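Hyaluronidase (Thermobaculum terrenum, PDB 5DIY) probably removes O-linked N-acetylglucosamine from modified proteins by hydrolysis, as a bacterial member of glycoside hydrolase family 84. Local coordinates at residues C[79-84]-C[115-120]; C[161-166]-C[188-193]; C[305-310]-C[374-379]; C[309-314]-C[434-439]. One frame throughout, in Å; residues are numbered along the deposited sequence.

Along the chain, contacts 1 and 2 come first and in series, each joining neighbouring strands of the closed eight-stranded parallel barrel: 77-82 with 113-117, then 160-164 with 189-192. Strands 113-117 and 160-164 are themselves adjacent, so the two contacts, with centres about 9 Å apart, cover four consecutive strands. Contacts 3 and 4 belong to the helical region and have centres about 8 Å apart; both include Ser310, which touches Tyr379 of helix 373-398 in contact 3 and the turn at Cys437 in contact 4. About 36 Å separates the centres of contacts 1 and 3. Contacts 1 and 2 lead to the sugar site at the strand ends, whereas contacts 3 and 4 join helices and loops of the helical part.

Contact 1. Residues C[79-84]-C[115-120]; sequences TFAISP and GIFFDN. Unlike the reference sequence in segment 115-120: Asn120 (reference Asp). With NAG (2-acetamido-2-deoxy-beta-D-glucopyranose), chain E.
Ile82 O is approached by two groups from the neighbouring strand: Phe117 N donates a hydrogen bond to it at 2.9 Å (168° at the hydrogen), and Ile116 CA adds a weaker CA-H...O contact at 3.4 Å. One step earlier the roles are reversed, with Ile82 N donating to Gly115 O at 2.8 Å, while Gly115 N closes the ladder on Phe80 O at 2.7 Å. Gly115 thus bonds the residues before and after Ala81, and the strand directions differ by only 25°, which establishes a parallel pairing with Ala81 opposite Gly115 and Ile82 opposite Ile116. The paired strands, 77-82 and 113-117, flank helix 93-108 in a beta-alpha-beta unit of the TIM barrel.

Side chains follow the two faces of the sheet. On the Ala81 face, Ala81 CB lies 3.4 Å from Phe117 CE2, and the Phe117 ring goes on to meet Trp221. On the other, with Ile82 CG1 anti to the backbone N (chi1 -170°) and the end of the side chain leading away, CG2 is left as the branch that meets Ile116 CG1; Ile116 also packs on helix 137-153.

Beyond the paired residues the chains run into the sugar site. A water bridges Ser83 OG (2.7 Å) and Asp119 OD1, to which it donates at 2.8 Å. The other carboxylate oxygen, Asp119 OD2, accepts NAG N2 at 3.0 Å and also forms a salt bridge with Lys43, which also binds the sugar. Asn120 is an engineered replacement of the aspartate predicted to be the proton donor, and its ND2 is hydrogen-bonded to Tyr14 and to a polar side chain of the bound peptide.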
# COMPACT_ATOMS: atom_id res chain seq x y z
N THR C 79 -20.22 -0.53 7.02
CA THR C 79 -19.86 -0.17 8.38
C THR C 79 -19.40 1.28 8.42
O THR C 79 -18.52 1.68 7.65
CB THR C 79 -18.73 -1.08 8.91
OG1 THR C 79 -19.20 -2.43 8.98
CG2 THR C 79 -18.24 -0.65 10.30
N PHE C 80 -20.00 2.07 9.31
CA PHE C 80 -19.56 3.43 9.57
C PHE C 80 -18.57 3.36 10.72
O PHE C 80 -18.91 2.85 11.79
CB PHE C 80 -20.73 4.34 9.95
CG PHE C 80 -20.31 5.72 10.37
CD1 PHE C 80 -19.96 6.66 9.41
CD2 PHE C 80 -20.20 6.05 11.71
CE1 PHE C 80 -19.53 7.93 9.79
CE2 PHE C 80 -19.78 7.31 12.10
CZ PHE C 80 -19.45 8.25 11.14
N ALA C 81 -17.37 3.89 10.52
CA ALA C 81 -16.39 3.98 11.60
C ALA C 81 -16.18 5.41 12.08
O ALA C 81 -16.36 6.37 11.32
CB ALA C 81 -15.07 3.36 11.18
N ILE C 82 -15.79 5.52 13.34
CA ILE C 82 -15.49 6.78 14.01
C ILE C 82 -14.18 6.58 14.80
O ILE C 82 -13.91 5.48 15.29
CB ILE C 82 -16.69 7.23 14.91
CG1 ILE C 82 -16.51 8.66 15.43
CG2 ILE C 82 -16.94 6.25 16.06
CD1 ILE C 82 -16.86 9.72 14.41
N SER C 83 -13.37 7.64 14.89
CA SER C 83 -12.08 7.60 15.56
C SER C 83 -11.99 8.75 16.57
O SER C 83 -11.56 9.85 16.21
CB SER C 83 -10.95 7.69 14.54
OG SER C 83 -11.04 6.63 13.60
N PRO C 84 -12.44 8.52 17.82
CA PRO C 84 -12.52 9.56 18.84
C PRO C 84 -11.32 9.68 19.79
O PRO C 84 -11.32 10.57 20.65
CB PRO C 84 -13.76 9.13 19.63
CG PRO C 84 -13.65 7.64 19.64
CD PRO C 84 -13.05 7.26 18.31
N GLY C 115 -17.81 0.96 13.44
CA GLY C 115 -16.37 0.89 13.74
C GLY C 115 -15.99 1.95 14.76
O GLY C 115 -16.36 3.11 14.61
N ILE C 116 -15.26 1.56 15.80
CA ILE C 116 -14.73 2.54 16.77
C ILE C 116 -13.22 2.29 16.90
O ILE C 116 -12.80 1.32 17.53
CB ILE C 116 -15.45 2.48 18.14
CG1 ILE C 116 -16.97 2.58 17.95
CG2 ILE C 116 -14.96 3.61 19.04
CD1 ILE C 116 -17.78 2.55 19.22
N PHE C 117 -12.42 3.18 16.30
CA PHE C 117 -10.98 2.94 16.15
C PHE C 117 -10.14 3.80 17.08
O PHE C 117 -10.47 4.97 17.29
CB PHE C 117 -10.53 3.15 14.70
CG PHE C 117 -11.27 2.32 13.68
CD1 PHE C 117 -11.91 1.12 14.01
CD2 PHE C 117 -11.29 2.73 12.35
CE1 PHE C 117 -12.57 0.38 13.05
CE2 PHE C 117 -11.95 1.99 11.39
CZ PHE C 117 -12.59 0.82 11.73
N PHE C 118 -9.07 3.21 17.62
CA PHE C 118 -8.14 3.88 18.53
C PHE C 118 -6.68 3.74 18.05
O PHE C 118 -5.75 3.81 18.86
CB PHE C 118 -8.29 3.32 19.95
CG PHE C 118 -9.69 3.46 20.49
CD1 PHE C 118 -10.10 4.64 21.08
CD2 PHE C 118 -10.60 2.42 20.38
CE1 PHE C 118 -11.39 4.79 21.57
CE2 PHE C 118 -11.89 2.55 20.86
CZ PHE C 118 -12.29 3.74 21.46
N ASP C 119 -6.49 3.54 16.75
CA ASP C 119 -5.15 3.53 16.16
C ASP C 119 -4.57 4.94 16.10
O ASP C 119 -5.30 5.91 15.91
CB ASP C 119 -5.17 2.92 14.75
CG ASP C 119 -6.13 3.64 13.80
OD1 ASP C 119 -7.33 3.73 14.12
OD2 ASP C 119 -5.67 4.10 12.74
N ASN C 120 -3.25 5.04 16.24
CA ASN C 120 -2.52 6.30 16.13
C ASN C 120 -3.06 7.38 17.07
O ASN C 120 -3.48 8.46 16.64
CB ASN C 120 -2.50 6.78 14.67
CG ASN C 120 -1.93 5.74 13.72
OD1 ASN C 120 -1.27 4.78 14.13
ND2 ASN C 120 -2.19 5.92 12.43
C1 NAG E . -1.65 3.18 9.97
C2 NAG E . -3.16 3.50 9.96
C3 NAG E . -3.78 3.52 8.56
C4 NAG E . -2.73 3.83 7.51
C5 NAG E . -1.69 2.72 7.53
C6 NAG E . -0.56 2.93 6.51
C7 NAG E . -3.95 1.30 10.76
C8 NAG E . -4.79 0.62 11.80
N2 NAG E . -3.90 2.63 10.86
O3 NAG E . -4.83 4.50 8.53
O4 NAG E . -3.32 3.86 6.21
O5 NAG E . -1.15 2.48 8.83
O6 NAG E . 0.06 4.22 6.65
O7 NAG E . -3.35 0.67 9.90
O HOH W 1 -8.41 6.09 13.12

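Contact 2. Residues C[161-166]-C[188-193]; sequences IIMCPT and IDVFWT
Ile162 reaches across to Asp189 and Phe191 with successive atoms. Its CB lies 3.9 Å from Asp189 CB; CG1, held anti to the backbone N (chi1 -177°), is 3.7 Å from that same Asp189 CB and also borders Phe191 CE2. The terminal CD1 comes down over one face of the Phe191 ring, 3.6 Å from its centroid and 19° off the normal, which meets the geometry of a CH-pi contact. It is displaced toward the rim, with Phe191 CZ as its nearest atom at 3.4 Å. The Phe191 ring also meets Trp221 edge-to-face.

The opposite face of the sheet carries Met163 and Val190, which lie side by side and point the same way, Met163 CG being 4.0 Å from Val190 CG2. Met163 continues onto helices 137-153 and 175-183, identifying this as the helix-covered outside of the sheet. Three backbone bonds fix the pairing: Asp189 N to Ile161 O (2.9 Å), Met163 N to Asp189 O (2.8 Å) and Phe191 N to Met163 O (2.9 Å).

At the strand ends, Cys164, the last residue of its strand, and Thr193, just after the other, touch the bound NAG. Strand 160-164, helix 175-183 and strand 189-192 form the parallel beta-alpha-beta crossover characteristic of a TIM barrel, with the ligand at the C-terminal ends of its strands.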
# COMPACT_ATOMS: atom_id res chain seq x y z
N ILE C 161 -20.02 -4.11 16.90
CA ILE C 161 -18.91 -3.18 16.98
C ILE C 161 -17.64 -3.91 16.55
O ILE C 161 -17.37 -5.03 16.98
CB ILE C 161 -18.74 -2.58 18.39
CG1 ILE C 161 -19.96 -1.73 18.76
CG2 ILE C 161 -17.47 -1.72 18.47
CD1 ILE C 161 -20.04 -1.34 20.22
N ILE C 162 -16.88 -3.25 15.70
CA ILE C 162 -15.51 -3.65 15.40
C ILE C 162 -14.63 -2.51 15.91
O ILE C 162 -14.90 -1.33 15.66
CB ILE C 162 -15.28 -3.99 13.90
CG1 ILE C 162 -13.84 -4.48 13.68
CG2 ILE C 162 -15.59 -2.82 12.98
CD1 ILE C 162 -13.66 -5.27 12.40
N MET C 163 -13.60 -2.85 16.68
CA MET C 163 -12.71 -1.84 17.24
C MET C 163 -11.31 -2.06 16.71
O MET C 163 -10.93 -3.19 16.39
CB MET C 163 -12.76 -1.84 18.78
CG MET C 163 -12.05 -3.00 19.48
SD MET C 163 -10.27 -2.77 19.76
CE MET C 163 -10.27 -1.46 20.99
N CYS C 164 -10.55 -0.97 16.61
CA CYS C 164 -9.12 -1.04 16.30
C CYS C 164 -8.37 -0.66 17.57
O CYS C 164 -8.57 0.43 18.10
CB CYS C 164 -8.73 -0.11 15.15
SG CYS C 164 -7.02 -0.36 14.61
N PRO C 165 -7.51 -1.57 18.06
CA PRO C 165 -6.73 -1.24 19.25
C PRO C 165 -5.64 -0.21 18.98
O PRO C 165 -5.27 0.02 17.83
CB PRO C 165 -6.12 -2.57 19.67
CG PRO C 165 -6.16 -3.45 18.46
CD PRO C 165 -7.20 -2.91 17.53
N THR C 166 -5.17 0.43 20.05
CA THR C 166 -4.06 1.39 19.97
C THR C 166 -2.74 0.68 19.68
O THR C 166 -1.87 1.25 19.02
CB THR C 166 -4.00 2.22 21.27
OG1 THR C 166 -5.26 2.87 21.46
CG2 THR C 166 -2.90 3.25 21.21
N ILE C 188 -17.54 -8.26 20.30
CA ILE C 188 -16.89 -7.08 19.73
C ILE C 188 -15.67 -7.57 18.95
O ILE C 188 -14.80 -8.26 19.50
CB ILE C 188 -16.48 -6.06 20.82
CG1 ILE C 188 -17.75 -5.51 21.50
CG2 ILE C 188 -15.64 -4.93 20.21
CD1 ILE C 188 -17.54 -4.41 22.52
N ASP C 189 -15.63 -7.24 17.66
CA ASP C 189 -14.52 -7.64 16.79
C ASP C 189 -13.31 -6.74 17.03
O ASP C 189 -13.47 -5.58 17.41
CB ASP C 189 -14.95 -7.60 15.32
CG ASP C 189 -15.82 -8.79 14.93
OD1 ASP C 189 -15.37 -9.94 15.12
OD2 ASP C 189 -16.94 -8.60 14.43
N VAL C 190 -12.11 -7.29 16.83
CA VAL C 190 -10.87 -6.56 17.10
C VAL C 190 -9.92 -6.65 15.91
O VAL C 190 -9.56 -7.74 15.47
CB VAL C 190 -10.16 -7.09 18.37
CG1 VAL C 190 -8.83 -6.37 18.60
CG2 VAL C 190 -11.07 -6.92 19.58
N PHE C 191 -9.51 -5.48 15.41
CA PHE C 191 -8.61 -5.39 14.27
C PHE C 191 -7.16 -5.68 14.65
O PHE C 191 -6.76 -5.53 15.81
CB PHE C 191 -8.68 -4.00 13.60
CG PHE C 191 -9.68 -3.89 12.48
CD1 PHE C 191 -9.67 -4.79 11.43
CD2 PHE C 191 -10.58 -2.83 12.44
CE1 PHE C 191 -10.56 -4.68 10.38
CE2 PHE C 191 -11.47 -2.70 11.39
CZ PHE C 191 -11.46 -3.63 10.36
N TRP C 192 -6.38 -6.04 13.64
CA TRP C 192 -4.96 -6.33 13.79
C TRP C 192 -4.33 -6.30 12.40
O TRP C 192 -4.91 -6.82 11.45
CB TRP C 192 -4.81 -7.71 14.43
CG TRP C 192 -3.42 -8.09 14.71
CD1 TRP C 192 -2.65 -8.93 13.97
CD2 TRP C 192 -2.61 -7.66 15.80
NE1 TRP C 192 -1.40 -9.04 14.53
CE2 TRP C 192 -1.35 -8.27 15.66
CE3 TRP C 192 -2.83 -6.80 16.89
CZ2 TRP C 192 -0.32 -8.06 16.56
CZ3 TRP C 192 -1.79 -6.60 17.79
CH2 TRP C 192 -0.56 -7.22 17.62
N THR C 193 -3.15 -5.70 12.27
CA THR C 193 -2.50 -5.53 10.96
C THR C 193 -1.37 -6.52 10.67
O THR C 193 -0.93 -6.63 9.53
CB THR C 193 -2.01 -4.07 10.72
OG1 THR C 193 -0.83 -3.80 11.49
CG2 THR C 193 -3.09 -3.05 11.08

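Contact 3. Residues C[305-310]-C[374-379]; sequences EKFYQS and PWLEEY
This contact packs helix 301-308 and the residues just after it against helix 373-398, and an edge-to-face aromatic pair between Phe307 and Tyr379 lies at its centre. The evidence is the placement of both rings: their planes are inclined at 80°, their centroids are 5.1 Å apart, and Phe307 CD1 stands over the centre of the Tyr379 ring. Phe307 therefore presents its CD1-CE1 edge and Tyr379 its face. Tyr379 CG is anti to its backbone N (chi1 -174°), and Phe307 CE1 comes within 3.8 Å of that CG.

Two more residues of helix 373-398 meet the phenylalanine ring. Leu376 CD2 lies over one face of the Phe307 ring, 4.1 Å from its centroid, as a CH-pi contact displaced toward the rim, while Trp375 CB meets the ring edge at Phe307 CZ, 4.0 Å away. Leu361 of helix 340-362 also touches Phe307, so a third helix contributes to this cluster.

Polar groups join the two segments through a water. It donates to Lys306 O at 2.8 Å and is hydrogen-bonded to Tyr379 OH at 2.7 Å and to Ser310 OG at 3.0 Å. Both this water and Ser310 OG lie near the plane of the tyrosine ring, at its edge, while Phe307 lies over one face. Nearby, Lys306 NZ bonds Gln309 OE1 and forms a salt bridge with Glu350 of helix 340-362. The T-shaped pair, backed by Leu376 and the water bridge, is helix-to-helix packing in the helical region that follows the barrel strands.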
# COMPACT_ATOMS: atom_id res chain seq x y z
N GLU C 305 3.08 -7.20 -17.44
CA GLU C 305 4.11 -8.07 -16.85
C GLU C 305 5.46 -7.34 -16.78
O GLU C 305 6.08 -7.27 -15.72
CB GLU C 305 4.26 -9.37 -17.65
CG GLU C 305 3.14 -10.39 -17.45
CD GLU C 305 3.30 -11.27 -16.22
OE1 GLU C 305 4.14 -10.97 -15.33
OE2 GLU C 305 2.59 -12.29 -16.12
N LYS C 306 5.88 -6.77 -17.90
CA LYS C 306 7.17 -6.08 -17.99
C LYS C 306 7.23 -4.83 -17.11
O LYS C 306 8.22 -4.60 -16.43
CB LYS C 306 7.49 -5.69 -19.44
CG LYS C 306 8.94 -5.29 -19.64
CD LYS C 306 9.83 -6.52 -19.60
CE LYS C 306 11.26 -6.18 -19.30
NZ LYS C 306 12.03 -7.42 -18.98
N PHE C 307 6.18 -4.01 -17.17
CA PHE C 307 6.11 -2.78 -16.40
C PHE C 307 6.09 -3.08 -14.90
O PHE C 307 6.67 -2.33 -14.10
CB PHE C 307 4.88 -1.98 -16.83
CG PHE C 307 4.69 -0.70 -16.07
CD1 PHE C 307 5.57 0.36 -16.22
CD2 PHE C 307 3.59 -0.54 -15.21
CE1 PHE C 307 5.40 1.54 -15.53
CE2 PHE C 307 3.41 0.65 -14.52
CZ PHE C 307 4.31 1.69 -14.67
N TYR C 308 5.42 -4.18 -14.51
CA TYR C 308 5.34 -4.58 -13.10
C TYR C 308 6.71 -4.94 -12.51
O TYR C 308 6.93 -4.72 -11.32
CB TYR C 308 4.33 -5.72 -12.86
CG TYR C 308 4.38 -6.20 -11.42
CD1 TYR C 308 4.16 -5.31 -10.36
CD2 TYR C 308 4.73 -7.52 -11.10
CE1 TYR C 308 4.26 -5.71 -9.04
CE2 TYR C 308 4.83 -7.93 -9.77
CZ TYR C 308 4.59 -7.02 -8.74
OH TYR C 308 4.69 -7.40 -7.43
N GLN C 309 7.65 -5.42 -13.33
CA GLN C 309 9.01 -5.70 -12.85
C GLN C 309 9.73 -4.48 -12.24
O GLN C 309 10.59 -4.65 -11.38
CB GLN C 309 9.87 -6.29 -13.96
CG GLN C 309 9.48 -7.68 -14.40
CD GLN C 309 10.31 -8.19 -15.56
OE1 GLN C 309 10.95 -7.41 -16.27
NE2 GLN C 309 10.32 -9.50 -15.76
N SER C 310 9.37 -3.28 -12.68
CA SER C 310 9.89 -2.02 -12.12
C SER C 310 8.99 -1.39 -11.03
O SER C 310 9.33 -0.33 -10.49
CB SER C 310 10.12 -1.01 -13.27
OG SER C 310 11.25 -1.37 -14.06
N PRO C 374 2.01 9.05 -13.74
CA PRO C 374 3.30 9.52 -13.21
C PRO C 374 4.40 8.45 -13.18
O PRO C 374 5.57 8.77 -13.37
CB PRO C 374 2.96 9.97 -11.79
CG PRO C 374 1.52 10.32 -11.85
CD PRO C 374 0.92 9.32 -12.79
N TRP C 375 4.00 7.19 -12.98
CA TRP C 375 4.93 6.07 -12.98
C TRP C 375 5.35 5.74 -14.41
O TRP C 375 6.52 5.46 -14.64
CB TRP C 375 4.33 4.85 -12.27
CG TRP C 375 4.27 5.02 -10.78
CD1 TRP C 375 5.23 4.67 -9.88
CD2 TRP C 375 3.20 5.62 -10.02
NE1 TRP C 375 4.83 4.99 -8.60
CE2 TRP C 375 3.59 5.58 -8.66
CE3 TRP C 375 1.96 6.16 -10.35
CZ2 TRP C 375 2.78 6.06 -7.63
CZ3 TRP C 375 1.15 6.65 -9.32
CH2 TRP C 375 1.56 6.60 -7.98
N LEU C 376 4.41 5.79 -15.35
CA LEU C 376 4.72 5.62 -16.78
C LEU C 376 5.70 6.68 -17.31
O LEU C 376 6.63 6.35 -18.04
CB LEU C 376 3.45 5.63 -17.64
CG LEU C 376 2.50 4.44 -17.54
CD1 LEU C 376 1.19 4.75 -18.24
CD2 LEU C 376 3.13 3.18 -18.12
N GLU C 377 5.48 7.94 -16.94
CA GLU C 377 6.33 9.04 -17.37
C GLU C 377 7.77 8.87 -16.91
O GLU C 377 8.70 8.98 -17.72
CB GLU C 377 5.79 10.39 -16.87
CG GLU C 377 4.56 10.88 -17.62
CD GLU C 377 3.93 12.13 -17.02
OE1 GLU C 377 4.42 12.63 -15.99
OE2 GLU C 377 2.92 12.62 -17.58
N GLU C 378 7.96 8.60 -15.62
CA GLU C 378 9.29 8.38 -15.07
C GLU C 378 9.93 7.06 -15.55
O GLU C 378 11.14 6.99 -15.70
CB GLU C 378 9.30 8.52 -13.55
CG GLU C 378 9.44 9.98 -13.14
CD GLU C 378 9.07 10.29 -11.70
OE1 GLU C 378 9.10 9.40 -10.83
OE2 GLU C 378 8.78 11.47 -11.43
N TYR C 379 9.11 6.05 -15.83
CA TYR C 379 9.58 4.81 -16.48
C TYR C 379 10.23 5.10 -17.84
O TYR C 379 11.33 4.62 -18.12
CB TYR C 379 8.42 3.84 -16.64
CG TYR C 379 8.75 2.46 -17.16
CD1 TYR C 379 9.32 1.50 -16.32
CD2 TYR C 379 8.45 2.08 -18.47
CE1 TYR C 379 9.59 0.22 -16.77
CE2 TYR C 379 8.72 0.80 -18.93
CZ TYR C 379 9.29 -0.13 -18.08
OH TYR C 379 9.57 -1.39 -18.53
O HOH W 2 10.44 -2.96 -16.46

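Contact 4. Residues C[309-314]-C[434-439]; sequences QSNTIS and TRVCGD
Ser310 O accepts a backbone hydrogen bond from Cys437 N at 2.9 Å, in the carbonyl plane and on a lone pair (160° at the hydrogen), linking two irregular segments. The donor belongs to a type II beta turn from Arg435 to Gly438, closed by Gly438 N to Arg435 O at 3.1 Å. Cys437 takes the third position with the positive phi (66°) that a type II turn has there.

Ile313 packs on the start and end of the turn. Its CG2 lies over one face of the Arg435 guanidinium, 3.5 Å from Arg435 NH2, and the two side chains cross at about a right angle. The longer branch of Ile313 carries CD1 to 3.7 Å from Arg435 CG and 3.8 Å from Gly438 CA, so methyl groups meet both the aliphatic and the planar part of the arginine. Its polar end is held by a salt bridge between Arg435 NH2 and Glu234.

Val436 turns CG2 toward Asn311, where OD1 is the nearest atom at 3.8 Å. Asn311 ND2 bonds back to Phe307 O, which ties the loop to the preceding helix. Ser310 CB also packs at 3.8 Å from Cys437 SG.

Segment 309-314 connects helix 301-308 to helix 322-336, and the turn immediately precedes helix 440-451, with Asp439 at the N-cap position, its side chain making no capping bond; helix 373-398 touches both segments, through Trp375, Tyr379 and Trp382.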
# COMPACT_ATOMS: atom_id res chain seq x y z
N GLN C 309 7.65 -5.42 -13.33
CA GLN C 309 9.01 -5.70 -12.85
C GLN C 309 9.73 -4.48 -12.24
O GLN C 309 10.59 -4.65 -11.38
CB GLN C 309 9.87 -6.29 -13.96
CG GLN C 309 9.48 -7.68 -14.40
CD GLN C 309 10.31 -8.19 -15.56
OE1 GLN C 309 10.95 -7.41 -16.27
NE2 GLN C 309 10.32 -9.50 -15.76
N SER C 310 9.37 -3.28 -12.68
CA SER C 310 9.89 -2.02 -12.12
C SER C 310 8.99 -1.39 -11.03
O SER C 310 9.33 -0.33 -10.49
CB SER C 310 10.12 -1.01 -13.27
OG SER C 310 11.25 -1.37 -14.06
N ASN C 311 7.87 -2.04 -10.69
CA ASN C 311 6.96 -1.58 -9.64
C ASN C 311 6.68 -2.65 -8.59
O ASN C 311 5.55 -2.76 -8.10
CB ASN C 311 5.66 -1.09 -10.27
CG ASN C 311 5.86 0.13 -11.15
OD1 ASN C 311 6.00 1.24 -10.66
ND2 ASN C 311 5.90 -0.09 -12.46
N THR C 312 7.71 -3.41 -8.22
CA THR C 312 7.56 -4.49 -7.24
C THR C 312 7.62 -4.00 -5.79
O THR C 312 7.08 -4.68 -4.91
CB THR C 312 8.62 -5.59 -7.44
OG1 THR C 312 9.93 -5.03 -7.36
CG2 THR C 312 8.45 -6.26 -8.78
N ILE C 313 8.25 -2.84 -5.54
CA ILE C 313 8.54 -2.41 -4.17
C ILE C 313 7.24 -2.20 -3.39
O ILE C 313 6.37 -1.42 -3.78
CB ILE C 313 9.44 -1.14 -4.10
CG1 ILE C 313 10.82 -1.40 -4.69
CG2 ILE C 313 9.61 -0.69 -2.64
CD1 ILE C 313 11.64 -0.15 -4.97
N SER C 314 7.12 -2.94 -2.29
CA SER C 314 6.02 -2.80 -1.34
C SER C 314 6.40 -3.58 -0.09
O SER C 314 7.42 -4.26 -0.08
CB SER C 314 4.72 -3.38 -1.92
OG SER C 314 4.76 -4.79 -1.97
N THR C 434 8.26 9.37 -8.18
CA THR C 434 7.93 7.96 -7.98
C THR C 434 9.16 7.11 -7.73
O THR C 434 10.29 7.53 -7.97
CB THR C 434 7.18 7.35 -9.18
OG1 THR C 434 8.11 7.01 -10.22
CG2 THR C 434 6.10 8.28 -9.70
N ARG C 435 8.91 5.89 -7.26
CA ARG C 435 9.95 4.90 -7.00
C ARG C 435 9.97 3.82 -8.09
O ARG C 435 10.35 2.67 -7.84
CB ARG C 435 9.74 4.28 -5.61
CG ARG C 435 10.92 3.47 -5.09
CD ARG C 435 11.46 3.92 -3.75
NE ARG C 435 10.87 3.21 -2.62
CZ ARG C 435 11.51 2.51 -1.67
NH1 ARG C 435 12.83 2.35 -1.66
NH2 ARG C 435 10.80 1.96 -0.70
N VAL C 436 9.57 4.18 -9.31
CA VAL C 436 9.67 3.26 -10.45
C VAL C 436 11.14 2.93 -10.72
O VAL C 436 11.99 3.82 -10.66
CB VAL C 436 8.95 3.81 -11.71
CG1 VAL C 436 9.68 4.99 -12.32
CG2 VAL C 436 8.76 2.70 -12.74
N CYS C 437 11.42 1.65 -10.94
CA CYS C 437 12.77 1.09 -11.10
C CYS C 437 13.64 1.16 -9.83
O CYS C 437 14.85 0.91 -9.90
CB CYS C 437 13.51 1.73 -12.29
SG CYS C 437 12.57 1.79 -13.83
N GLY C 438 13.03 1.44 -8.68
CA GLY C 438 13.78 1.71 -7.45
C GLY C 438 14.92 2.68 -7.70
O GLY C 438 14.79 3.64 -8.47
N ASP C 439 16.06 2.40 -7.06
CA ASP C 439 17.32 3.05 -7.39
C ASP C 439 18.23 2.15 -8.24
O ASP C 439 19.43 2.38 -8.34
CB ASP C 439 18.01 3.48 -6.10
CG ASP C 439 17.26 4.60 -5.41
OD1 ASP C 439 17.33 5.76 -5.88
OD2 ASP C 439 16.59 4.33 -4.40